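Local atomic coordinates of putative uncharacterized protein (Pyrococcus furiosus, PDB entry 3V68), a protein that is of unknown function but belongs to the DUF2666 family and probably binds double-stranded DNA. Residues Ile5-Ala10 with Leu126-Arg131; Gly49-Val54 with Pro159-Ala164; Val98-Ala103 with Asp238-Asn243. All blocks are in the same frame, centred on the assembly; numbering follows the deposited sequence.

Contact 1. Residues Ile5-Ala10 with Leu126-Arg131; sequences ILEFTA and LKIQPR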
loop_
_atom_site.group_PDB
_atom_site.type_symbol
_atom_site.label_atom_id
_atom_site.label_comp_id
_atom_site.label_asym_id
_atom_site.label_seq_id
_atom_site.Cartn_x
_atom_site.Cartn_y
_atom_site.Cartn_z
ATOM N N ILE A 5 -6.930 21.199 -8.027
ATOM C CA ILE A 5 -6.924 20.900 -6.604
ATOM C C ILE A 5 -6.146 19.605 -6.373
ATOM O O ILE A 5 -6.175 18.696 -7.201
ATOM C CB ILE A 5 -8.376 20.778 -6.046
ATOM C CG1 ILE A 5 -8.376 20.702 -4.513
ATOM C CG2 ILE A 5 -9.115 19.592 -6.685
ATOM C CD1 ILE A 5 -9.750 20.819 -3.873
ATOM N N LEU A 6 -5.435 19.538 -5.256
ATOM C CA LEU A 6 -4.792 18.303 -4.847
ATOM C C LEU A 6 -4.779 18.275 -3.338
ATOM O O LEU A 6 -3.996 18.981 -2.710
ATOM C CB LEU A 6 -3.373 18.219 -5.408
ATOM C CG LEU A 6 -2.626 16.894 -5.293
ATOM C CD1 LEU A 6 -3.484 15.719 -5.768
ATOM C CD2 LEU A 6 -1.329 16.958 -6.076
ATOM N N GLU A 7 -5.666 17.475 -2.755
ATOM C CA GLU A 7 -5.825 17.470 -1.310
ATOM C C GLU A 7 -6.189 16.110 -0.738
ATOM O O GLU A 7 -6.845 15.286 -1.393
ATOM C CB GLU A 7 -6.847 18.520 -0.860
ATOM C CG GLU A 7 -8.268 18.293 -1.336
ATOM C CD GLU A 7 -9.266 19.205 -0.643
ATOM O OE1 GLU A 7 -10.327 18.701 -0.219
ATOM O OE2 GLU A 7 -8.989 20.422 -0.522
ATOM N N PHE A 8 -5.735 15.892 0.491
ATOM C CA PHE A 8 -6.124 14.743 1.283
ATOM C C PHE A 8 -6.456 15.206 2.691
ATOM O O PHE A 8 -5.645 15.868 3.336
ATOM C CB PHE A 8 -5.005 13.694 1.338
ATOM C CG PHE A 8 -5.322 12.539 2.239
ATOM C CD1 PHE A 8 -6.206 11.549 1.826
ATOM C CD2 PHE A 8 -4.762 12.451 3.515
ATOM C CE1 PHE A 8 -6.528 10.484 2.661
ATOM C CE2 PHE A 8 -5.077 11.384 4.357
ATOM C CZ PHE A 8 -5.960 10.402 3.930
ATOM N N THR A 9 -7.649 14.861 3.163
ATOM C CA THR A 9 -7.979 15.040 4.577
ATOM C C THR A 9 -8.641 13.780 5.108
ATOM O O THR A 9 -9.285 13.040 4.359
ATOM C CB THR A 9 -8.886 16.277 4.872
ATOM O OG1 THR A 9 -10.189 16.091 4.308
ATOM C CG2 THR A 9 -8.276 17.571 4.333
ATOM N N ALA A 10 -8.455 13.534 6.399
ATOM C CA ALA A 10 -9.098 12.422 7.078
ATOM C C ALA A 10 -9.503 12.879 8.464
ATOM O O ALA A 10 -8.770 13.619 9.120
ATOM C CB ALA A 10 -8.159 11.227 7.165
ATOM N N LEU A 126 -2.385 19.014 10.428
ATOM C CA LEU A 126 -3.444 19.625 9.638
ATOM C C LEU A 126 -2.930 20.876 8.932
ATOM O O LEU A 126 -3.081 21.989 9.442
ATOM C CB LEU A 126 -4.625 19.988 10.542
ATOM C CG LEU A 126 -5.623 18.899 10.924
ATOM C CD1 LEU A 126 -6.446 19.362 12.117
ATOM C CD2 LEU A 126 -6.529 18.558 9.748
ATOM N N LYS A 127 -2.310 20.692 7.767
ATOM C CA LYS A 127 -1.814 21.815 6.962
ATOM C C LYS A 127 -3.000 22.673 6.535
ATOM O O LYS A 127 -2.943 23.905 6.571
ATOM C CB LYS A 127 -1.045 21.301 5.740
ATOM C CG LYS A 127 -0.495 22.383 4.802
ATOM C CD LYS A 127 0.168 21.741 3.587
ATOM C CE LYS A 127 0.899 22.752 2.714
ATOM N NZ LYS A 127 -0.026 23.602 1.913
ATOM N N ILE A 128 -4.062 21.992 6.118
ATOM C CA ILE A 128 -5.358 22.597 5.881
ATOM C C ILE A 128 -6.330 21.946 6.852
ATOM O O ILE A 128 -6.066 20.848 7.356
ATOM C CB ILE A 128 -5.836 22.387 4.418
ATOM C CG1 ILE A 128 -5.829 20.896 4.042
ATOM C CG2 ILE A 128 -4.970 23.201 3.462
ATOM C CD1 ILE A 128 -6.542 20.566 2.743
ATOM N N GLN A 129 -7.438 22.623 7.132
ATOM C CA GLN A 129 -8.478 22.043 7.975
ATOM C C GLN A 129 -9.252 20.991 7.175
ATOM O O GLN A 129 -9.235 21.029 5.940
ATOM C CB GLN A 129 -9.404 23.130 8.540
ATOM C CG GLN A 129 -10.270 23.866 7.522
ATOM C CD GLN A 129 -11.404 24.634 8.183
ATOM O OE1 GLN A 129 -11.570 25.835 7.959
ATOM N NE2 GLN A 129 -12.185 23.946 9.011
ATOM N N PRO A 130 -9.911 20.037 7.864
ATOM C CA PRO A 130 -10.682 19.020 7.145
ATOM C C PRO A 130 -11.783 19.646 6.289
ATOM O O PRO A 130 -12.429 20.607 6.716
ATOM C CB PRO A 130 -11.287 18.180 8.273
ATOM C CG PRO A 130 -10.368 18.374 9.424
ATOM C CD PRO A 130 -9.925 19.800 9.321
ATOM N N ARG A 131 -11.982 19.105 5.089
ATOM C CA ARG A 131 -12.956 19.640 4.131
ATOM C C ARG A 131 -14.409 19.462 4.597
ATOM O O ARG A 131 -15.297 20.207 4.180
ATOM C CB ARG A 131 -12.735 19.009 2.745
ATOM C CG ARG A 131 -13.619 19.547 1.601
ATOM C CD ARG A 131 -13.582 21.075 1.476
ATOM N NE ARG A 131 -12.296 21.584 1.001
ATOM C CZ ARG A 131 -12.026 21.894 -0.266
ATOM N NH1 ARG A 131 -12.948 21.749 -1.211
ATOM N NH2 ARG A 131 -10.826 22.356 -0.589
#
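Glu7 and Arg131 meet through two differently shaped side chains: in Glu7, CG lies between the backbone N and the carbonyl carbon and the chain beyond it is extended, whereas Arg131 sends CG anti to its backbone N (chi1 -176°) and then bends twice. The two cross at about a right angle, with carboxylate and guanidinium planes 80° apart. Glu7 OE2 makes a salt bridge to Arg131 NH2 at 2.7 Å, while Glu7 OE1 sits 3.5 Å above the centre of one guanidinium face. Upright on its partner, the carboxylate thus gives one oxygen to an end nitrogen and lays the other over the flat cation; OE1 is also hydrogen-bonded to Asn138. Arginine suits this exposed place because its long, twice-bent chain can bring the guanidinium to Glu7 while staying near solvent. Ile5 meets Arg131 tip to tip, CD1 lying 3.8 Å from Arg131 NH2. Farther along, Thr9 turns its methyl to the loop, CG2 being 3.8 Å from Ile128 CD1 and 4.0 Å from Pro130 CA, while its hydroxyl bonds to His136. Threonine thereby serves a greasy neighbour and a polar one at once. Residues 128-131 run at 87° to residues 5-9, and since Leu6 and Phe8 face helix 26-43, Ile5, Glu7 and Thr9 carry the linker on the other face of a four-stranded antiparallel sheet.

Contact 2. Residues Gly49-Val54 with Pro159-Ala164; sequences GEKIDV and PLLDIA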
loop_
_atom_site.group_PDB
_atom_site.type_symbol
_atom_site.label_atom_id
_atom_site.label_comp_id
_atom_site.label_asym_id
_atom_site.label_seq_id
_atom_site.Cartn_x
_atom_site.Cartn_y
_atom_site.Cartn_z
ATOM N N GLY A 49 -10.165 -5.103 11.229
ATOM C CA GLY A 49 -10.453 -5.902 12.425
ATOM C C GLY A 49 -11.736 -6.720 12.461
ATOM O O GLY A 49 -11.843 -7.665 13.249
ATOM N N GLU A 50 -12.708 -6.362 11.622
ATOM C CA GLU A 50 -13.963 -7.116 11.518
ATOM C C GLU A 50 -13.729 -8.501 10.906
ATOM O O GLU A 50 -14.459 -9.449 11.211
ATOM C CB GLU A 50 -15.006 -6.348 10.685
ATOM C CG GLU A 50 -15.435 -4.991 11.265
ATOM C CD GLU A 50 -15.977 -4.007 10.219
ATOM O OE1 GLU A 50 -15.651 -4.134 9.014
ATOM O OE2 GLU A 50 -16.724 -3.082 10.609
ATOM N N LYS A 51 -12.703 -8.612 10.060
ATOM C CA LYS A 51 -12.456 -9.825 9.273
ATOM C C LYS A 51 -11.077 -10.453 9.488
ATOM O O LYS A 51 -10.870 -11.624 9.164
ATOM C CB LYS A 51 -12.649 -9.539 7.776
ATOM C CG LYS A 51 -14.046 -9.051 7.364
ATOM C CD LYS A 51 -15.153 -9.989 7.828
ATOM C CE LYS A 51 -14.983 -11.396 7.273
ATOM N NZ LYS A 51 -16.175 -12.233 7.572
ATOM N N ILE A 52 -10.140 -9.674 10.024
ATOM C CA ILE A 52 -8.766 -10.135 10.226
ATOM C C ILE A 52 -8.314 -9.766 11.637
ATOM O O ILE A 52 -8.503 -8.629 12.079
ATOM C CB ILE A 52 -7.787 -9.524 9.166
ATOM C CG1 ILE A 52 -8.178 -9.947 7.743
ATOM C CG2 ILE A 52 -6.324 -9.918 9.456
ATOM C CD1 ILE A 52 -7.581 -9.071 6.635
ATOM N N ASP A 53 -7.738 -10.731 12.345
ATOM C CA ASP A 53 -7.152 -10.477 13.656
ATOM C C ASP A 53 -5.811 -9.788 13.432
ATOM O O ASP A 53 -4.777 -10.446 13.316
ATOM C CB ASP A 53 -6.972 -11.798 14.416
ATOM C CG ASP A 53 -6.374 -11.615 15.813
ATOM O OD1 ASP A 53 -5.962 -10.491 16.183
ATOM O OD2 ASP A 53 -6.305 -12.621 16.549
ATOM N N VAL A 54 -5.841 -8.457 13.359
ATOM C CA VAL A 54 -4.651 -7.679 12.996
ATOM C C VAL A 54 -3.555 -7.718 14.064
ATOM O O VAL A 54 -2.372 -7.795 13.734
ATOM C CB VAL A 54 -5.009 -6.225 12.611
ATOM C CG1 VAL A 54 -3.750 -5.412 12.302
ATOM C CG2 VAL A 54 -5.932 -6.233 11.397
ATOM N N PRO A 159 -19.238 0.353 7.595
ATOM C CA PRO A 159 -18.369 -0.804 7.808
ATOM C C PRO A 159 -16.904 -0.383 7.774
ATOM O O PRO A 159 -16.492 0.346 6.862
ATOM C CB PRO A 159 -18.683 -1.713 6.614
ATOM C CG PRO A 159 -20.006 -1.248 6.101
ATOM C CD PRO A 159 -20.046 0.220 6.370
ATOM N N LEU A 160 -16.137 -0.815 8.771
ATOM C CA LEU A 160 -14.711 -0.504 8.835
ATOM C C LEU A 160 -13.976 -1.003 7.602
ATOM O O LEU A 160 -13.086 -0.328 7.088
ATOM C CB LEU A 160 -14.078 -1.077 10.107
ATOM C CG LEU A 160 -13.772 -0.116 11.266
ATOM C CD1 LEU A 160 -14.818 0.987 11.436
ATOM C CD2 LEU A 160 -13.564 -0.878 12.567
ATOM N N LEU A 161 -14.372 -2.179 7.121
ATOM C CA LEU A 161 -13.764 -2.772 5.936
ATOM C C LEU A 161 -13.952 -1.904 4.692
ATOM O O LEU A 161 -13.141 -1.961 3.768
ATOM C CB LEU A 161 -14.307 -4.185 5.690
ATOM C CG LEU A 161 -13.371 -5.114 4.913
ATOM C CD1 LEU A 161 -12.255 -5.620 5.803
ATOM C CD2 LEU A 161 -14.134 -6.279 4.320
ATOM N N ASP A 162 -15.012 -1.100 4.672
ATOM C CA ASP A 162 -15.245 -0.209 3.543
ATOM C C ASP A 162 -14.299 0.983 3.566
ATOM O O ASP A 162 -13.863 1.455 2.513
ATOM C CB ASP A 162 -16.692 0.264 3.477
ATOM C CG ASP A 162 -17.027 0.865 2.131
ATOM O OD1 ASP A 162 -16.506 0.350 1.118
ATOM O OD2 ASP A 162 -17.788 1.853 2.090
ATOM N N ILE A 163 -13.986 1.456 4.767
ATOM C CA ILE A 163 -12.966 2.483 4.947
ATOM C C ILE A 163 -11.616 1.919 4.502
ATOM O O ILE A 163 -10.871 2.581 3.776
ATOM C CB ILE A 163 -12.917 3.002 6.402
ATOM C CG1 ILE A 163 -14.291 3.548 6.813
ATOM C CG2 ILE A 163 -11.845 4.077 6.552
ATOM C CD1 ILE A 163 -14.435 3.808 8.295
ATOM N N ALA A 164 -11.329 0.681 4.906
ATOM C CA ALA A 164 -10.126 -0.015 4.449
ATOM C C ALA A 164 -10.045 -0.055 2.926
ATOM O O ALA A 164 -8.980 0.181 2.355
ATOM C CB ALA A 164 -10.073 -1.425 5.013
#
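Glu50 grips the first turn of helix 160-181 with both carboxylate oxygens. Leu160 N donates to Glu50 OE2 at 3.0 Å, meeting it on the syn side but 30° out of the carboxylate plane; Leu161 N donates to Glu50 OE1, also at 3.0 Å, from above that plane. Neither bond is quite straight, with N-H...O angles of 153° and 147°. These amides begin a helix and have no preceding turn to supply carbonyl acceptors, and Pro159, at the N-cap position, has no side-chain acceptor to offer; a glutamate from another part of the chain accepts from both. Its negative charge should also be favoured by the positive end of the helix dipole. The extended chain beyond CG lets Glu50 span the gap, and its carboxylate then rests on Leu160 CB, 3.4 Å from OE2. Alongside, the aliphatic part of Lys51 crosses Leu161 at about a right angle, CG lying 4.1 Å from Leu161 CD2. Lysine offers methylenes here while its bent chain carries NZ off to Glu88, Tyr247 and Met87, and buried Leu161 packs onward against helix 241-248. Helix-start amides bound by a carboxylate from a distant loop here join one DUF2666 range to the other.

Contact 3. Residues Val98-Ala103 with Asp238-Asn243; sequences VEVAKA and DVPSKN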
loop_
_atom_site.group_PDB
_atom_site.type_symbol
_atom_site.label_atom_id
_atom_site.label_comp_id
_atom_site.label_asym_id
_atom_site.label_seq_id
_atom_site.Cartn_x
_atom_site.Cartn_y
_atom_site.Cartn_z
ATOM N N VAL A 98 -7.128 -13.387 2.915
ATOM C CA VAL A 98 -5.762 -13.863 3.161
ATOM C C VAL A 98 -4.736 -13.061 2.354
ATOM O O VAL A 98 -3.688 -12.685 2.877
ATOM C CB VAL A 98 -5.615 -15.394 2.909
ATOM C CG1 VAL A 98 -4.150 -15.810 2.829
ATOM C CG2 VAL A 98 -6.311 -16.180 4.013
ATOM N N GLU A 99 -5.051 -12.774 1.092
ATOM C CA GLU A 99 -4.149 -11.976 0.266
ATOM C C GLU A 99 -3.982 -10.546 0.804
ATOM O O GLU A 99 -2.873 -9.995 0.791
ATOM C CB GLU A 99 -4.609 -11.959 -1.193
ATOM C CG GLU A 99 -3.547 -11.411 -2.143
ATOM C CD GLU A 99 -3.985 -11.368 -3.595
ATOM O OE1 GLU A 99 -5.182 -11.586 -3.887
ATOM O OE2 GLU A 99 -3.114 -11.105 -4.449
ATOM N N VAL A 100 -5.079 -9.965 1.287
ATOM C CA VAL A 100 -5.049 -8.653 1.938
ATOM C C VAL A 100 -4.165 -8.679 3.187
ATOM O O VAL A 100 -3.285 -7.828 3.342
ATOM C CB VAL A 100 -6.476 -8.161 2.281
ATOM C CG1 VAL A 100 -6.446 -6.922 3.192
ATOM C CG2 VAL A 100 -7.235 -7.862 0.998
ATOM N N ALA A 101 -4.396 -9.660 4.060
ATOM C CA ALA A 101 -3.605 -9.822 5.285
ATOM C C ALA A 101 -2.127 -10.010 4.968
ATOM O O ALA A 101 -1.260 -9.426 5.625
ATOM C CB ALA A 101 -4.128 -10.995 6.111
ATOM N N LYS A 102 -1.845 -10.812 3.943
ATOM C CA LYS A 102 -0.475 -11.060 3.495
ATOM C C LYS A 102 0.211 -9.769 3.043
ATOM O O LYS A 102 1.380 -9.555 3.339
ATOM C CB LYS A 102 -0.476 -12.089 2.367
ATOM C CG LYS A 102 0.883 -12.653 1.996
ATOM C CD LYS A 102 0.708 -13.639 0.854
ATOM C CE LYS A 102 2.027 -14.009 0.217
ATOM N NZ LYS A 102 1.827 -14.959 -0.914
ATOM N N ALA A 103 -0.520 -8.907 2.338
ATOM C CA ALA A 103 0.023 -7.620 1.893
ATOM C C ALA A 103 0.341 -6.697 3.067
ATOM O O ALA A 103 1.335 -5.971 3.035
ATOM C CB ALA A 103 -0.928 -6.931 0.920
ATOM N N ASP A 238 1.261 -3.255 -1.421
ATOM C CA ASP A 238 0.084 -2.396 -1.543
ATOM C C ASP A 238 -1.157 -3.286 -1.468
ATOM O O ASP A 238 -1.296 -4.222 -2.259
ATOM C CB ASP A 238 0.125 -1.591 -2.859
ATOM C CG ASP A 238 1.380 -0.725 -2.989
ATOM O OD1 ASP A 238 1.730 -0.028 -2.009
ATOM O OD2 ASP A 238 2.018 -0.733 -4.074
ATOM N N VAL A 239 -2.036 -3.015 -0.502
ATOM C CA VAL A 239 -3.273 -3.792 -0.313
ATOM C C VAL A 239 -4.159 -3.719 -1.566
ATOM O O VAL A 239 -4.477 -2.626 -2.030
ATOM C CB VAL A 239 -4.074 -3.308 0.929
ATOM C CG1 VAL A 239 -5.461 -3.952 0.976
ATOM C CG2 VAL A 239 -3.297 -3.592 2.215
ATOM N N PRO A 240 -4.541 -4.885 -2.131
ATOM C CA PRO A 240 -5.403 -4.864 -3.313
ATOM C C PRO A 240 -6.847 -4.503 -2.959
ATOM O O PRO A 240 -7.567 -5.303 -2.342
ATOM C CB PRO A 240 -5.285 -6.295 -3.855
ATOM C CG PRO A 240 -4.972 -7.125 -2.664
ATOM C CD PRO A 240 -4.146 -6.256 -1.754
ATOM N N SER A 241 -7.265 -3.294 -3.337
ATOM C CA SER A 241 -8.595 -2.803 -2.983
ATOM C C SER A 241 -9.688 -3.688 -3.578
ATOM O O SER A 241 -10.741 -3.858 -2.971
ATOM C CB SER A 241 -8.795 -1.352 -3.435
ATOM O OG SER A 241 -8.906 -1.274 -4.845
ATOM N N LYS A 242 -9.421 -4.253 -4.755
ATOM C CA LYS A 242 -10.406 -5.097 -5.435
ATOM C C LYS A 242 -10.813 -6.308 -4.590
ATOM O O LYS A 242 -11.959 -6.742 -4.650
ATOM C CB LYS A 242 -9.947 -5.503 -6.844
ATOM C CG LYS A 242 -8.767 -6.467 -6.943
ATOM C CD LYS A 242 -8.507 -6.823 -8.400
ATOM C CE LYS A 242 -7.551 -7.993 -8.552
ATOM N NZ LYS A 242 -7.453 -8.428 -9.976
ATOM N N ASN A 243 -9.883 -6.837 -3.795
ATOM C CA ASN A 243 -10.204 -7.956 -2.902
ATOM C C ASN A 243 -11.270 -7.569 -1.883
ATOM O O ASN A 243 -12.189 -8.338 -1.605
ATOM C CB ASN A 243 -8.956 -8.475 -2.185
ATOM C CG ASN A 243 -7.984 -9.170 -3.119
ATOM O OD1 ASN A 243 -7.816 -8.772 -4.273
ATOM N ND2 ASN A 243 -7.316 -10.206 -2.613
HETATM O O HOH W 1 -5.724 -9.218 -5.860
#
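Glu99 and Asn243 cross at about a right angle, their carboxylate and amide planes 61° apart. Asn243 ND2 donates to Glu99 OE1 at 2.8 Å, nearly straight at 167°; the oxygen lies close to the amide plane but is approached from 42° above its own carboxylate plane. A water closes a small ring by donating to both Glu99 OE1 and Asn243 OD1, the latter at 2.7 Å, and thereby helps fix which way the amide is turned. Asparagine suits this buried place because it can give on one side and accept on the other: ND2 also bonds to Leu96 O, while Glu99 OE2 pairs with Lys236. Beneath this polar edge Val100 divides its branches. CG1, anti to the backbone N, meets Val239 CG1 at 3.8 Å, and CG2 lies 3.7 Å from Asn243 CB as the two side chains slide past each other in opposite directions. Ala103, too small to hold the backbone off, brings CB to 4.1 Å from Val239 CA and to 4.2 Å from Pro240 CD. Compact Val100, Ala103, Val239 and Pro240 so fit helix 91-110 against the lead-in to C-terminal helix 241-248, a buried contact between one helix and the start of another, edged by polar bonds.

Contacts 2 and 3 lie together in the helical part, their centres 12 Å apart, and touch directly: Ile52 CD1 is 4.0 Å from Ala101 CB and 4.2 Å from Val100 CG1. Contact 1 lies off on the sheet, its centre about 24 Å from that of contact 2 and 26 Å from that of contact 3; the nearest atoms are about 8 Å and 14 Å apart. Helix 241-248 ties contacts 2 and 3 further, since its start belongs to contact 3 and its later residues pack on Leu161 of contact 2. In all three pairs the segments alternate along the chain, and contacts 2 and 3 each join one DUF2666 range to the other.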